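PDB 5EFZ: homoserine O-acetyltransferase from Pseudomonas veronii, which hydrolyses ethyl acetate to ethanol and acetate, a step in the breakdown of short-chain methyl ketones such as 2-butanone. Local coordinates for residues 46-51 and 94-99; 69-74 and 101-106. One frame throughout, in Å; residues are numbered along the deposited sequence.

Contact 1: 46-51 and 94-99; sequences LAVAVH and IVVNQI
Ile94 faces Val50 as a non-hydrogen-bonded pair in the antiparallel ladder between strands 92-96 and 45-51. Its CG2, anti to the backbone N, lies alongside CG1 of Val48 at 3.6 Å, the two beta-branched side chains, a type suited to extended backbone, pointing the same way. Val95 forms the hydrogen-bonded pair with Ala49: Val95 N gives a nearly straight bond of 2.8 Å to Ala49 O, and Ala49 N returns one to Val95 O. Val95 CG2 reaches the edge of the His51 ring. Val96, opposite Val48, turns to the same face as Ile94, and its CG1 meets CD1 of Leu46 obliquely at 4.1 Å. At Asn97 the regular strand has ended, yet the ladder gains a double grip: Ala47 O accepts from Asn97 N at 3.0 Å, nearly along the C=O axis, and from Asn97 ND2 at 2.8 Å, above the carbonyl plane. The small methyl of Ala47 lets the amide lie this close. An alanine in place of Asn97 would remove the second bond to Ala47 O and the OD1 acceptor for Ser72 N, and would probably loosen the strand end. CG1 of Ile99 packs on CD2 of Leu46. Val48, Val50 and Val96 face helix 124-139, while Ala49, Val95 and His51 meet helix 72-79; strand 26-29 flanks 45-51, and strand 61-65 lies beyond 92-96 in the mixed alpha/beta-hydrolase sheet.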
# COMPACT_ATOMS: atom_id res chain seq x y z
N LEU A 46 0.46 28.68 -19.03
CA LEU A 46 1.26 27.50 -18.86
C LEU A 46 2.69 27.92 -18.54
O LEU A 46 3.27 28.74 -19.26
CB LEU A 46 1.24 26.63 -20.13
CG LEU A 46 -0.10 26.04 -20.53
CD1 LEU A 46 0.09 25.24 -21.85
CD2 LEU A 46 -0.68 25.14 -19.40
N ALA A 47 3.23 27.36 -17.46
CA ALA A 47 4.64 27.52 -17.10
C ALA A 47 5.47 26.50 -17.87
O ALA A 47 5.27 25.28 -17.73
CB ALA A 47 4.84 27.35 -15.59
N VAL A 48 6.40 27.01 -18.67
CA VAL A 48 7.14 26.19 -19.64
C VAL A 48 8.64 26.41 -19.48
O VAL A 48 9.12 27.54 -19.43
CB VAL A 48 6.75 26.54 -21.11
CG1 VAL A 48 7.47 25.60 -22.10
CG2 VAL A 48 5.23 26.50 -21.32
N ALA A 49 9.40 25.32 -19.45
CA ALA A 49 10.85 25.43 -19.42
C ALA A 49 11.36 24.76 -20.68
O ALA A 49 10.90 23.68 -21.01
CB ALA A 49 11.44 24.75 -18.14
N VAL A 50 12.23 25.44 -21.42
CA VAL A 50 12.75 24.89 -22.66
C VAL A 50 14.23 24.63 -22.51
O VAL A 50 14.96 25.52 -22.10
CB VAL A 50 12.51 25.85 -23.83
CG1 VAL A 50 13.05 25.27 -25.16
CG2 VAL A 50 10.99 26.21 -23.89
N HIS A 51 14.67 23.43 -22.88
CA HIS A 51 16.09 23.11 -22.84
C HIS A 51 16.53 22.63 -24.19
O HIS A 51 16.08 21.58 -24.62
CB HIS A 51 16.37 22.04 -21.79
CG HIS A 51 15.89 22.41 -20.43
ND1 HIS A 51 16.56 23.31 -19.62
CD2 HIS A 51 14.78 22.04 -19.75
CE1 HIS A 51 15.88 23.46 -18.49
NE2 HIS A 51 14.81 22.70 -18.54
N ILE A 94 10.92 20.34 -24.06
CA ILE A 94 9.96 21.35 -23.64
C ILE A 94 9.19 20.76 -22.49
O ILE A 94 8.44 19.81 -22.70
CB ILE A 94 9.02 21.73 -24.80
CG1 ILE A 94 9.87 22.24 -25.98
CG2 ILE A 94 7.96 22.76 -24.33
CD1 ILE A 94 9.08 22.54 -27.25
N VAL A 95 9.38 21.32 -21.29
CA VAL A 95 8.79 20.75 -20.09
C VAL A 95 7.61 21.64 -19.67
O VAL A 95 7.80 22.83 -19.38
CB VAL A 95 9.80 20.66 -18.95
CG1 VAL A 95 9.17 19.87 -17.76
CG2 VAL A 95 11.10 19.99 -19.48
N VAL A 96 6.41 21.08 -19.66
CA VAL A 96 5.21 21.89 -19.46
C VAL A 96 4.56 21.50 -18.15
O VAL A 96 4.18 20.34 -17.95
CB VAL A 96 4.23 21.74 -20.63
CG1 VAL A 96 2.97 22.65 -20.41
CG2 VAL A 96 4.95 22.03 -21.99
N ASN A 97 4.41 22.49 -17.28
CA ASN A 97 3.80 22.27 -15.96
C ASN A 97 2.29 22.06 -16.04
O ASN A 97 1.56 22.80 -16.72
CB ASN A 97 4.11 23.47 -15.06
CG ASN A 97 5.58 23.50 -14.64
OD1 ASN A 97 5.96 22.87 -13.65
ND2 ASN A 97 6.41 24.27 -15.38
N GLN A 98 1.82 21.04 -15.34
CA GLN A 98 0.39 20.76 -15.23
C GLN A 98 -0.40 21.97 -14.82
O GLN A 98 0.00 22.70 -13.91
CB GLN A 98 0.14 19.67 -14.19
CG GLN A 98 0.25 18.25 -14.70
CD GLN A 98 -0.29 17.30 -13.60
OE1 GLN A 98 -1.35 17.55 -13.03
NE2 GLN A 98 0.48 16.28 -13.27
N ILE A 99 -1.55 22.15 -15.45
CA ILE A 99 -2.57 23.04 -14.91
C ILE A 99 -2.89 22.59 -13.50
O ILE A 99 -3.22 21.42 -13.28
CB ILE A 99 -3.85 23.01 -15.78
CG1 ILE A 99 -3.51 23.48 -17.21
CG2 ILE A 99 -4.95 23.92 -15.16
CD1 ILE A 99 -4.63 23.24 -18.22

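Contact 2: 69-74 and 101-106; sequences SGTSKA and NGLSSS. With EDO (1,2-ethanediol), chain G.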
# COMPACT_ATOMS: atom_id res chain seq x y z
N SER A 69 2.24 16.64 -7.87
CA SER A 69 2.98 17.45 -6.89
C SER A 69 4.30 18.02 -7.45
O SER A 69 5.01 18.75 -6.77
CB SER A 69 3.26 16.67 -5.58
OG SER A 69 4.34 15.76 -5.73
N GLY A 70 4.57 17.73 -8.72
CA GLY A 70 5.86 18.06 -9.30
C GLY A 70 5.84 19.30 -10.17
O GLY A 70 4.78 19.87 -10.50
N THR A 71 7.04 19.76 -10.52
CA THR A 71 7.18 20.88 -11.42
C THR A 71 8.23 20.55 -12.46
O THR A 71 8.87 19.49 -12.43
CB THR A 71 7.62 22.18 -10.70
OG1 THR A 71 8.97 22.02 -10.23
CG2 THR A 71 6.66 22.55 -9.51
N SER A 72 8.40 21.47 -13.40
CA SER A 72 9.39 21.28 -14.45
C SER A 72 10.81 21.14 -13.87
O SER A 72 11.67 20.50 -14.48
CB SER A 72 9.33 22.45 -15.46
OG SER A 72 9.21 23.70 -14.79
N LYS A 73 11.05 21.74 -12.70
CA LYS A 73 12.37 21.71 -12.09
C LYS A 73 12.82 20.28 -11.84
O LYS A 73 13.99 19.93 -12.11
CB LYS A 73 12.40 22.47 -10.77
CG LYS A 73 13.81 22.82 -10.33
CD LYS A 73 14.44 23.61 -11.47
CE LYS A 73 15.85 24.07 -11.19
NZ LYS A 73 16.34 24.87 -12.35
N ALA A 74 11.91 19.46 -11.33
CA ALA A 74 12.22 18.05 -11.08
C ALA A 74 12.59 17.30 -12.35
O ALA A 74 13.52 16.51 -12.32
CB ALA A 74 11.05 17.35 -10.39
N ASN A 101 -0.69 22.90 -10.90
CA ASN A 101 0.50 22.52 -10.12
C ASN A 101 1.17 23.67 -9.38
O ASN A 101 2.23 23.47 -8.77
CB ASN A 101 1.54 21.82 -11.04
CG ASN A 101 2.55 22.79 -11.68
OD1 ASN A 101 2.22 23.92 -12.08
ND2 ASN A 101 3.79 22.31 -11.82
N GLY A 102 0.55 24.86 -9.43
CA GLY A 102 1.07 26.04 -8.74
C GLY A 102 1.94 26.97 -9.58
O GLY A 102 2.14 28.14 -9.21
N LEU A 103 2.48 26.46 -10.69
CA LEU A 103 3.26 27.30 -11.62
C LEU A 103 2.40 27.72 -12.81
O LEU A 103 2.27 28.92 -13.09
CB LEU A 103 4.52 26.57 -12.09
CG LEU A 103 5.54 26.24 -10.98
CD1 LEU A 103 6.80 25.68 -11.60
CD2 LEU A 103 5.84 27.47 -10.12
N SER A 104 1.82 26.75 -13.50
CA SER A 104 0.78 27.05 -14.47
C SER A 104 -0.47 27.55 -13.70
O SER A 104 -0.51 27.49 -12.48
CB SER A 104 0.44 25.81 -15.31
OG SER A 104 1.56 25.43 -16.12
N SER A 105 -1.49 28.01 -14.43
CA SER A 105 -2.74 28.47 -13.81
C SER A 105 -3.26 27.43 -12.84
O SER A 105 -3.40 26.28 -13.21
CB SER A 105 -3.80 28.74 -14.88
OG SER A 105 -3.46 29.91 -15.60
N SER A 106 -3.54 27.85 -11.61
CA SER A 106 -3.87 26.95 -10.53
C SER A 106 -4.76 27.65 -9.49
O SER A 106 -4.92 28.87 -9.51
CB SER A 106 -2.60 26.44 -9.84
OG SER A 106 -1.68 25.86 -10.77
C1 EDO G . 3.60 31.37 -9.51
O1 EDO G . 4.87 31.46 -10.18
C2 EDO G . 2.48 31.75 -10.48
O2 EDO G . 2.73 31.14 -11.76
O HOH W 1 3.12 20.98 -7.98
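One direct hydrogen bond joins the two segments: Asn101 ND2 donates to Gly70 O at 2.9 Å, in the carbonyl plane and on a lone pair, with the acceptor close to the amide plane. A water adds a second link, donating to Gly70 O and, at 2.8 Å, to Asn101 O. The other end of the same amide shapes its own loop. Asn101 OD1 accepts from Leu103 N at 2.9 Å, an Asx turn, and from Ser104 N at 3.2 Å, so asparagine is fixed at both ends. Gly102 takes a positive phi of 95°, where a CB would clash with the preceding carbonyl O; its N donates to Ser106 OG, which donates to Ser104 O. Thr71 OG1 bonds His22 ND1 and, as N-cap, accepts from Lys73 N at 3.2 Å. Leu103 O accepts from O2 of an ethanediol, probably from the crystallisation liquor. Between the segments, the packing is mainly of Leu103 CD1 on Thr71, 3.7 Å from its CB, the side chains crossing at about a right angle. The contact joins the start of helix 72-79 to the loop leading from strand 92-96 to helix 124-139, with helix 263-274 against Asn101 and strand 45-51 against Leu103.

Contacts 1 and 2 lie about 8 Å apart, centre to centre, and Asn97 is their main junction. While its ND2 serves strand 45-51, its OD1 accepts from Ser72 N, at 2.8 Å, in the first turn of helix 72-79, and also from Asn101 ND2. The buried amide therefore ties the sheet to both segments of contact 2. Ser104 OG makes a second bridge, lying 2.7 Å from Asn97 O and bonded also to Ala47 N. Contact 1 lies away from the annotated catalytic residues. Contact 2 is nearer: Gly70 is about 10 Å from the side chain of Ser151, the inferred nucleophile, and about 11 Å from that of His334, likewise an inferred active-site residue.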